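Local coordinates for protein TBC1 domain family member 22A (Homo sapiens, PDB 2QFZ) that probably acts as a GTPase-activating protein for Rab-family GTPases through the TBC domain held in this piece of the chain, and forms homodimers, at residues T155-F158 against V159-C163; I264-W267 against D268-S272; L312-A315 against H316-D319. All coordinates share one frame; numbering follows the deposited sequence.

The three contacts are local ones, met in series along an all-helical chain. Contact 1 lies on helix 150-162 and contact 2 on helix 260-270; although about a hundred residues separate them in sequence, their centres are 13 Å apart and they touch directly. Phe157 CE2 comes within 3.5 Å of Trp267 CZ3, and Val160 CG2 packs on Ile264 CG2, so the two helices share one buried interface inside the Rab-GAP TBC domain. Contact 3 lies in the loop between helices 302-309 and 319-335 and runs into the start of the latter, which packs against contact 2. The centres of contacts 2 and 3 lie 17 Å apart, their nearest atoms about 5 Å.

Contact 1: residues T155-F158 against V159-C163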
ATOM      1  N   THR A 155       3.102   6.869   1.297  1.00 18.92           N
ATOM      2  CA  THR A 155       4.298   6.613   2.141  1.00 20.56           C
ATOM      3  C   THR A 155       5.207   5.447   1.704  1.00 20.43           C
ATOM      4  O   THR A 155       6.415   5.592   1.700  1.00 18.73           O
ATOM      5  CB  THR A 155       3.884   6.456   3.644  1.00 22.46           C
ATOM      6  OG1 THR A 155       2.994   7.528   3.986  1.00 21.74           O
ATOM      7  CG2 THR A 155       5.095   6.440   4.586  1.00 20.56           C
ATOM      8  N   PRO A 156       4.642   4.272   1.358  1.00 16.84           N
ATOM      9  CA  PRO A 156       5.556   3.227   0.957  1.00 17.91           C
ATOM     10  C   PRO A 156       6.356   3.516  -0.335  1.00 16.10           C
ATOM     11  O   PRO A 156       7.543   3.228  -0.398  1.00 19.75           O
ATOM     12  CB  PRO A 156       4.633   2.025   0.793  1.00 16.43           C
ATOM     13  CG  PRO A 156       3.449   2.392   1.640  1.00 14.53           C
ATOM     14  CD  PRO A 156       3.261   3.782   1.385  1.00 16.59           C
ATOM     15  N   PHE A 157       5.726   4.082  -1.348  1.00 16.50           N
ATOM     16  CA  PHE A 157       6.468   4.458  -2.554  1.00 15.61           C
ATOM     17  C   PHE A 157       7.602   5.481  -2.212  1.00 17.24           C
ATOM     18  O   PHE A 157       8.737   5.340  -2.619  1.00 14.06           O
ATOM     19  CB  PHE A 157       5.493   5.000  -3.591  1.00 16.24           C
ATOM     20  CG  PHE A 157       4.521   3.985  -4.088  1.00 13.40           C
ATOM     21  CD1 PHE A 157       4.956   2.933  -4.868  1.00 14.24           C
ATOM     22  CD2 PHE A 157       3.186   4.066  -3.781  1.00 17.61           C
ATOM     23  CE1 PHE A 157       4.069   1.977  -5.362  1.00 16.52           C
ATOM     24  CE2 PHE A 157       2.286   3.099  -4.268  1.00 17.77           C
ATOM     25  CZ  PHE A 157       2.734   2.072  -5.066  1.00 19.38           C
ATOM     26  N   PHE A 158       7.287   6.461  -1.398  1.00 17.92           N
ATOM     27  CA  PHE A 158       8.205   7.552  -1.163  1.00 20.12           C
ATOM     28  C   PHE A 158       9.396   7.034  -0.363  1.00 23.58           C
ATOM     29  O   PHE A 158      10.536   7.332  -0.688  1.00 20.05           O
ATOM     30  CB  PHE A 158       7.504   8.725  -0.442  1.00 21.47           C
ATOM     31  CG  PHE A 158       8.448   9.832  -0.039  1.00 23.57           C
ATOM     32  CD1 PHE A 158       8.776  10.858  -0.949  1.00 22.98           C
ATOM     33  CD2 PHE A 158       9.050   9.822   1.223  1.00 24.20           C
ATOM     34  CE1 PHE A 158       9.684  11.890  -0.568  1.00 28.20           C
ATOM     35  CE2 PHE A 158       9.964  10.812   1.605  1.00 23.89           C
ATOM     36  CZ  PHE A 158      10.268  11.859   0.718  1.00 25.21           C
ATOM     37  N   VAL A 159       9.127   6.238   0.677  1.00 21.33           N
ATOM     38  CA  VAL A 159      10.182   5.710   1.526  1.00 17.92           C
ATOM     39  C   VAL A 159      11.065   4.738   0.744  1.00 19.47           C
ATOM     40  O   VAL A 159      12.273   4.839   0.792  1.00 21.04           O
ATOM     41  CB  VAL A 159       9.608   5.080   2.827  1.00 19.70           C
ATOM     42  CG1 VAL A 159      10.633   4.178   3.485  1.00 14.78           C
ATOM     43  CG2 VAL A 159       9.121   6.190   3.768  1.00 20.11           C
ATOM     44  N   VAL A 160      10.462   3.842  -0.021  1.00 17.94           N
ATOM     45  CA  VAL A 160      11.225   2.917  -0.850  1.00 16.49           C
ATOM     46  C   VAL A 160      12.132   3.699  -1.817  1.00 18.43           C
ATOM     47  O   VAL A 160      13.356   3.443  -1.864  1.00 17.47           O
ATOM     48  CB  VAL A 160      10.285   1.878  -1.567  1.00 14.09           C
ATOM     49  CG1 VAL A 160      10.952   1.153  -2.735  1.00 11.74           C
ATOM     50  CG2 VAL A 160       9.767   0.863  -0.549  1.00 17.45           C
ATOM     51  N   PHE A 161      11.555   4.669  -2.540  1.00 15.82           N
ATOM     52  CA  PHE A 161      12.298   5.415  -3.543  1.00 17.16           C
ATOM     53  C   PHE A 161      13.338   6.380  -2.944  1.00 18.17           C
ATOM     54  O   PHE A 161      14.432   6.461  -3.459  1.00 21.66           O
ATOM     55  CB  PHE A 161      11.379   6.160  -4.530  1.00 18.95           C
ATOM     56  CG  PHE A 161      10.415   5.278  -5.269  1.00 18.37           C
ATOM     57  CD1 PHE A 161      10.667   3.928  -5.489  1.00 20.64           C
ATOM     58  CD2 PHE A 161       9.254   5.823  -5.807  1.00 16.99           C
ATOM     59  CE1 PHE A 161       9.748   3.124  -6.193  1.00 23.65           C
ATOM     60  CE2 PHE A 161       8.338   5.019  -6.512  1.00 21.56           C
ATOM     61  CZ  PHE A 161       8.608   3.659  -6.714  1.00 21.24           C
ATOM     62  N   ILE A 162      13.045   7.051  -1.831  1.00 18.83           N
ATOM     63  CA  ILE A 162      14.038   7.933  -1.228  1.00 18.15           C
ATOM     64  C   ILE A 162      15.207   7.138  -0.649  1.00 24.48           C
ATOM     65  O   ILE A 162      16.327   7.632  -0.616  1.00 26.07           O
ATOM     66  CB  ILE A 162      13.424   8.907  -0.197  1.00 26.76           C
ATOM     67  CG1 ILE A 162      14.371  10.107   0.001  1.00 29.76           C
ATOM     68  CG2 ILE A 162      13.125   8.214   1.146  1.00 22.07           C
ATOM     69  CD1 ILE A 162      13.691  11.367   0.391  1.00 33.21           C
ATOM     70  N   CYS A 163      14.960   5.881  -0.252  1.00 25.44           N
ATOM     71  CA  CYS A 163      15.992   5.026   0.317  1.00 26.22           C
ATOM     72  C   CYS A 163      17.081   4.589  -0.679  1.00 25.21           C
ATOM     73  O   CYS A 163      18.099   4.079  -0.257  1.00 23.02           O
ATOM     74  CB  CYS A 163      15.386   3.787   1.009  1.00 31.71           C
ATOM     75  SG  CYS A 163      14.753   4.117   2.706  1.00 38.84           S
TER
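From Thr155 O to Val159 N, Pro156 O to Val160 N, Phe157 O to Phe161 N and Phe158 O to Ile162 N, four successive i to i+4 hydrogen bonds carry the helix through 155-162, their N-H to O angles all between 162° and 167°. The helix is kinked at Pro156, whose ring nitrogen has no hydrogen to give to the turn before. The side chains pair up one turn apart. Phe158 and Ile162 run side by side: the CD1 methyl of Ile162 sits 3.5 Å from CZ of Phe158, at the far end of the ring. Phe158 reaches there because its CG stands anti to the backbone N (chi1 174°), while Ile162 CB lies over a face of the same ring. Phe157 and Phe161 also point the same way, with CB of Phe157 4.1 Å from CE2 of Phe161. CZ of Phe161 meets the Phe157 ring at its edge, and the carbonyl O of Phe157 lies over a face of the Phe161 ring, 3.1 Å from CG. Thr155 and Val159 meet more lightly through their CG2 methyls. Beyond the segment, Phe130 meets the Phe158 ring edge-to-face, and Lys61 makes a cation-pi contact with Phe161. Helices 56-63, 181-200 and 260-270 all receive side chains from these two turns, which places helix 150-162 largely in the core of the all-helical TBC fold.

Contact 2: residues I264-W267 against D268-S272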
ATOM      1  N   ILE A 264       5.640  -2.454   3.434  1.00 17.56           N
ATOM      2  CA  ILE A 264       6.578  -2.492   2.310  1.00 19.28           C
ATOM      3  C   ILE A 264       6.754  -3.936   1.857  1.00 17.72           C
ATOM      4  O   ILE A 264       6.648  -4.248   0.687  1.00 12.29           O
ATOM      5  CB  ILE A 264       7.943  -1.759   2.655  1.00 16.02           C
ATOM      6  CG1 ILE A 264       7.690  -0.281   2.697  1.00 13.88           C
ATOM      7  CG2 ILE A 264       9.055  -2.157   1.642  1.00 15.55           C
ATOM      8  CD1 ILE A 264       8.823   0.612   3.307  1.00 16.69           C
ATOM      9  N   ARG A 265       6.955  -4.852   2.800  1.00 19.01           N
ATOM     10  CA  ARG A 265       7.082  -6.244   2.453  1.00 18.61           C
ATOM     11  C   ARG A 265       5.824  -6.871   1.773  1.00 21.85           C
ATOM     12  O   ARG A 265       5.906  -7.560   0.729  1.00 18.86           O
ATOM     13  CB  ARG A 265       7.516  -7.023   3.693  1.00 20.01           C
ATOM     14  CG  ARG A 265       7.613  -8.501   3.523  1.00 23.42           C
ATOM     15  CD  ARG A 265       8.490  -8.958   2.336  1.00 27.83           C
ATOM     16  NE  ARG A 265       8.325 -10.375   2.188  1.00 25.78           N
ATOM     17  CZ  ARG A 265       7.420 -10.972   1.431  1.00 26.70           C
ATOM     18  NH1 ARG A 265       6.599 -10.291   0.630  1.00 29.33           N
ATOM     19  NH2 ARG A 265       7.351 -12.298   1.448  1.00 28.74           N
ATOM     20  N   LEU A 266       4.684  -6.638   2.399  1.00 21.61           N
ATOM     21  CA  LEU A 266       3.374  -6.958   1.887  1.00 23.35           C
ATOM     22  C   LEU A 266       3.191  -6.465   0.442  1.00 22.61           C
ATOM     23  O   LEU A 266       2.702  -7.226  -0.422  1.00 20.78           O
ATOM     24  CB  LEU A 266       2.331  -6.320   2.809  1.00 28.56           C
ATOM     25  CG  LEU A 266       0.972  -6.978   3.103  1.00 35.29           C
ATOM     26  CD1 LEU A 266       1.085  -8.315   3.818  1.00 26.90           C
ATOM     27  CD2 LEU A 266       0.067  -5.974   3.944  1.00 32.71           C
ATOM     28  N   TRP A 267       3.623  -5.230   0.150  1.00 15.25           N
ATOM     29  CA  TRP A 267       3.409  -4.682  -1.214  1.00 16.94           C
ATOM     30  C   TRP A 267       4.326  -5.319  -2.270  1.00 17.52           C
ATOM     31  O   TRP A 267       3.957  -5.281  -3.440  1.00 21.76           O
ATOM     32  CB  TRP A 267       3.453  -3.134  -1.263  1.00 17.06           C
ATOM     33  CG  TRP A 267       2.271  -2.455  -0.609  1.00 20.09           C
ATOM     34  CD1 TRP A 267       1.359  -3.004   0.244  1.00 22.76           C
ATOM     35  CD2 TRP A 267       1.913  -1.083  -0.730  1.00 21.00           C
ATOM     36  NE1 TRP A 267       0.445  -2.046   0.652  1.00 22.97           N
ATOM     37  CE2 TRP A 267       0.778  -0.864   0.062  1.00 21.72           C
ATOM     38  CE3 TRP A 267       2.428  -0.016  -1.472  1.00 21.99           C
ATOM     39  CZ2 TRP A 267       0.161   0.377   0.142  1.00 23.30           C
ATOM     40  CZ3 TRP A 267       1.815   1.212  -1.376  1.00 20.96           C
ATOM     41  CH2 TRP A 267       0.722   1.408  -0.580  1.00 21.49           C
ATOM     42  N   ASP A 268       5.469  -5.940  -1.867  1.00 17.58           N
ATOM     43  CA  ASP A 268       6.291  -6.773  -2.771  1.00 15.93           C
ATOM     44  C   ASP A 268       5.394  -7.852  -3.408  1.00 20.43           C
ATOM     45  O   ASP A 268       5.344  -8.045  -4.631  1.00 20.56           O
ATOM     46  CB  ASP A 268       7.427  -7.500  -2.059  1.00 18.64           C
ATOM     47  CG  ASP A 268       8.548  -6.609  -1.604  1.00 20.60           C
ATOM     48  OD1 ASP A 268       8.637  -5.409  -1.942  1.00 18.69           O
ATOM     49  OD2 ASP A 268       9.375  -7.141  -0.836  1.00 20.91           O
ATOM     50  N   THR A 269       4.657  -8.552  -2.558  1.00 20.54           N
ATOM     51  CA  THR A 269       3.773  -9.598  -3.010  1.00 19.49           C
ATOM     52  C   THR A 269       2.541  -9.083  -3.713  1.00 17.96           C
ATOM     53  O   THR A 269       2.130  -9.672  -4.722  1.00 22.29           O
ATOM     54  CB  THR A 269       3.368 -10.482  -1.834  1.00 20.95           C
ATOM     55  OG1 THR A 269       4.567 -10.967  -1.252  1.00 21.84           O
ATOM     56  CG2 THR A 269       2.511 -11.682  -2.306  1.00 21.36           C
ATOM     57  N   TYR A 270       1.922  -8.006  -3.196  1.00 17.50           N
ATOM     58  CA  TYR A 270       0.792  -7.396  -3.928  1.00 20.18           C
ATOM     59  C   TYR A 270       1.125  -7.053  -5.382  1.00 22.04           C
ATOM     60  O   TYR A 270       0.278  -7.193  -6.268  1.00 22.51           O
ATOM     61  CB  TYR A 270       0.200  -6.156  -3.242  1.00 22.65           C
ATOM     62  CG  TYR A 270      -0.607  -6.417  -1.980  1.00 25.93           C
ATOM     63  CD1 TYR A 270      -0.861  -7.699  -1.529  1.00 28.15           C
ATOM     64  CD2 TYR A 270      -1.123  -5.364  -1.242  1.00 28.35           C
ATOM     65  CE1 TYR A 270      -1.595  -7.923  -0.381  1.00 30.61           C
ATOM     66  CE2 TYR A 270      -1.856  -5.578  -0.081  1.00 25.90           C
ATOM     67  CZ  TYR A 270      -2.081  -6.863   0.336  1.00 27.76           C
ATOM     68  OH  TYR A 270      -2.778  -7.113   1.444  1.00 26.18           O
ATOM     69  N   GLN A 271       2.330  -6.568  -5.624  1.00 24.80           N
ATOM     70  CA  GLN A 271       2.742  -6.174  -6.982  1.00 29.55           C
ATOM     71  C   GLN A 271       3.140  -7.389  -7.867  1.00 29.80           C
ATOM     72  O   GLN A 271       3.294  -7.250  -9.055  1.00 35.10           O
ATOM     73  CB  GLN A 271       3.881  -5.147  -6.890  1.00 33.94           C
ATOM     74  CG  GLN A 271       3.360  -3.739  -6.893  1.00 38.71           C
ATOM     75  CD  GLN A 271       4.309  -2.757  -6.354  1.00 44.35           C
ATOM     76  OE1 GLN A 271       5.079  -3.072  -5.458  1.00 51.36           O
ATOM     77  NE2 GLN A 271       4.251  -1.525  -6.859  1.00 45.33           N
ATOM     78  N   SER A 272       3.324  -8.555  -7.256  1.00 30.05           N
ATOM     79  CA  SER A 272       3.677  -9.790  -7.951  1.00 31.77           C
ATOM     80  C   SER A 272       2.450 -10.562  -8.362  1.00 35.54           C
ATOM     81  O   SER A 272       2.503 -11.374  -9.275  1.00 36.73           O
ATOM     82  CB  SER A 272       4.474 -10.677  -7.041  1.00 29.60           C
ATOM     83  OG  SER A 272       5.687 -10.062  -6.690  1.00 35.07           O
TER
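Trp267 and Tyr270 set their rings nearly parallel, planes at 23°, but offset so that little of one covers the other: CD1 of the indole comes 3.7 Å from CD2 of the phenol, and Leu266 O lies over one face of the Tyr270 ring. At the edge of the Arg265 guanidinium, in its plane, sits Thr269 OG1. This is the last part of helix 260-270 in the TBC domain, where Tyr270 N bonds Leu266 O and Gln271 N bonds Trp267 O. Phe277 meets both rings edge-to-face, and the phenol OH bonds His281 ND1. Leu266 lies alongside Tyr270, its CG 4.1 Å from CZ. Indole NE1 of Trp267 is buried with no polar partner. Arg265, bent at chi2 (53°), runs along the helix toward Thr269, one turn on; a methionine here would probably leave Thr269 OG1 without this donor and Asp268 without its second, more distant positive charge, Arg56 remaining. Any pull on the carboxylate is probably electrostatic alone: Asp268 OD2 lies 4.4 Å from Arg265 NH1, well out of the guanidinium plane, and has firmer company in Arg56, Trp60 NE1 and Ile51 N. Thr269 OG1 also bonds Trp48 O and accepts an N-H from Arg265 NH1 at 2.9 Å and 156°.

Contact 3: residues L312-A315 against H316-D319; sequences LPTA and HWDD
Thr314 and Trp317 are joined first by a backbone hydrogen bond, Trp317 N to Thr314 O at 3.0 Å, which closes a type I beta turn over Ala315 and His316. The N-H points almost straight at the oxygen (163°), yet the donor stands well above the carbonyl plane. Just before it, Pro313 is the centre of an inverse gamma turn. The second interaction is CH-pi: the CG2 methyl of Thr314 stands over the face of the Trp317 six-membered ring, 4.1 Å from its centroid and 14° off the ring normal. With chi1 at 59°, Thr314 sends CG2 anti to its carbonyl carbon and onto the indole, while OG1 bonds Glu257 O. The third kind is ring packing between neighbours: CD1 of Trp317 lies 3.7 Å above the His316 ring plane, toward its rim, and His316 CD2 sits at the indole edge. Across the turn, His316 CE1 makes a van der Waals contact with Pro313 O at 3.3 Å. Around the turn, Trp292 lies nearly parallel to the indole, Arg261 of helix 260-270 bonds the carbonyls of Ala315 and Trp317, and Asp318 takes the N-cap position of helix 319-335, its OD2 weakly bonding Glu320 N, while Ile322 and Leu325 of that helix pack on Trp317.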
ATOM      1  N   LEU A 312      -4.762  -4.241  16.652  1.00 29.88           N
ATOM      2  CA  LEU A 312      -4.158  -5.557  16.767  1.00 29.77           C
ATOM      3  C   LEU A 312      -2.671  -5.415  17.158  1.00 33.13           C
ATOM      4  O   LEU A 312      -2.016  -4.460  16.728  1.00 30.62           O
ATOM      5  CB  LEU A 312      -4.358  -6.372  15.488  1.00 29.90           C
ATOM      6  CG  LEU A 312      -5.822  -6.860  15.289  1.00 30.07           C
ATOM      7  CD1 LEU A 312      -6.000  -7.427  13.909  1.00 29.07           C
ATOM      8  CD2 LEU A 312      -6.260  -7.889  16.319  1.00 28.58           C
ATOM      9  N   PRO A 313      -2.161  -6.317  18.020  1.00 31.96           N
ATOM     10  CA  PRO A 313      -0.795  -6.142  18.543  1.00 34.28           C
ATOM     11  C   PRO A 313       0.301  -6.557  17.528  1.00 30.11           C
ATOM     12  O   PRO A 313       0.728  -7.703  17.484  1.00 30.65           O
ATOM     13  CB  PRO A 313      -0.786  -7.044  19.809  1.00 34.87           C
ATOM     14  CG  PRO A 313      -2.160  -7.648  19.900  1.00 35.71           C
ATOM     15  CD  PRO A 313      -2.779  -7.538  18.563  1.00 32.81           C
ATOM     16  N   THR A 314       0.708  -5.611  16.700  1.00 27.68           N
ATOM     17  CA  THR A 314       1.632  -5.882  15.600  1.00 25.92           C
ATOM     18  C   THR A 314       2.876  -4.972  15.630  1.00 25.42           C
ATOM     19  O   THR A 314       3.692  -5.008  14.716  1.00 22.04           O
ATOM     20  CB  THR A 314       0.936  -5.631  14.245  1.00 23.53           C
ATOM     21  OG1 THR A 314       0.489  -4.267  14.195  1.00 20.49           O
ATOM     22  CG2 THR A 314      -0.201  -6.577  14.047  1.00 19.89           C
ATOM     23  N   ALA A 315       3.044  -4.179  16.681  1.00 30.20           N
ATOM     24  CA  ALA A 315       4.200  -3.260  16.754  1.00 32.38           C
ATOM     25  C   ALA A 315       5.552  -4.017  16.703  1.00 29.75           C
ATOM     26  O   ALA A 315       6.570  -3.480  16.293  1.00 27.64           O
ATOM     27  CB  ALA A 315       4.095  -2.413  17.989  1.00 30.91           C
ATOM     28  N   HIS A 316       5.545  -5.283  17.086  1.00 30.42           N
ATOM     29  CA  HIS A 316       6.764  -6.074  17.119  1.00 30.06           C
ATOM     30  C   HIS A 316       6.928  -6.940  15.869  1.00 31.49           C
ATOM     31  O   HIS A 316       7.862  -7.734  15.782  1.00 32.30           O
ATOM     32  CB  HIS A 316       6.773  -6.955  18.365  1.00 29.53           C
ATOM     33  CG  HIS A 316       5.669  -7.965  18.396  1.00 27.08           C
ATOM     34  ND1 HIS A 316       4.410  -7.671  18.859  1.00 27.09           N
ATOM     35  CD2 HIS A 316       5.631  -9.258  17.998  1.00 28.76           C
ATOM     36  CE1 HIS A 316       3.643  -8.743  18.758  1.00 27.02           C
ATOM     37  NE2 HIS A 316       4.360  -9.721  18.243  1.00 27.12           N
ATOM     38  N   TRP A 317       6.022  -6.807  14.909  1.00 27.95           N
ATOM     39  CA  TRP A 317       6.015  -7.702  13.760  1.00 31.32           C
ATOM     40  C   TRP A 317       7.233  -7.505  12.843  1.00 29.88           C
ATOM     41  O   TRP A 317       7.705  -6.410  12.681  1.00 27.59           O
ATOM     42  CB  TRP A 317       4.701  -7.575  12.969  1.00 28.31           C
ATOM     43  CG  TRP A 317       3.670  -8.538  13.415  1.00 28.35           C
ATOM     44  CD1 TRP A 317       3.541  -9.099  14.663  1.00 26.23           C
ATOM     45  CD2 TRP A 317       2.607  -9.068  12.624  1.00 27.41           C
ATOM     46  NE1 TRP A 317       2.479  -9.940  14.684  1.00 28.96           N
ATOM     47  CE2 TRP A 317       1.879  -9.946  13.449  1.00 28.45           C
ATOM     48  CE3 TRP A 317       2.173  -8.855  11.311  1.00 24.53           C
ATOM     49  CZ2 TRP A 317       0.760 -10.634  12.995  1.00 28.44           C
ATOM     50  CZ3 TRP A 317       1.062  -9.568  10.855  1.00 27.87           C
ATOM     51  CH2 TRP A 317       0.370 -10.425  11.687  1.00 27.29           C
ATOM     52  N   ASP A 318       7.723  -8.611  12.291  1.00 37.33           N
ATOM     53  CA  ASP A 318       8.889  -8.630  11.392  1.00 40.76           C
ATOM     54  C   ASP A 318       8.558  -9.454  10.147  1.00 42.57           C
ATOM     55  O   ASP A 318       7.386  -9.807   9.922  1.00 41.30           O
ATOM     56  CB  ASP A 318      10.180  -9.135  12.106  1.00 41.54           C
ATOM     57  CG  ASP A 318      10.050 -10.562  12.726  1.00 45.60           C
ATOM     58  OD1 ASP A 318      10.408 -10.716  13.927  1.00 50.98           O
ATOM     59  OD2 ASP A 318       9.649 -11.534  12.039  1.00 44.38           O
ATOM     60  N   ASP A 319       9.573  -9.734   9.326  1.00 41.24           N
ATOM     61  CA  ASP A 319       9.353 -10.315   8.002  1.00 40.19           C
ATOM     62  C   ASP A 319       8.800 -11.721   8.135  1.00 34.96           C
ATOM     63  O   ASP A 319       7.988 -12.130   7.342  1.00 39.85           O
ATOM     64  CB  ASP A 319      10.650 -10.301   7.163  1.00 44.69           C
TER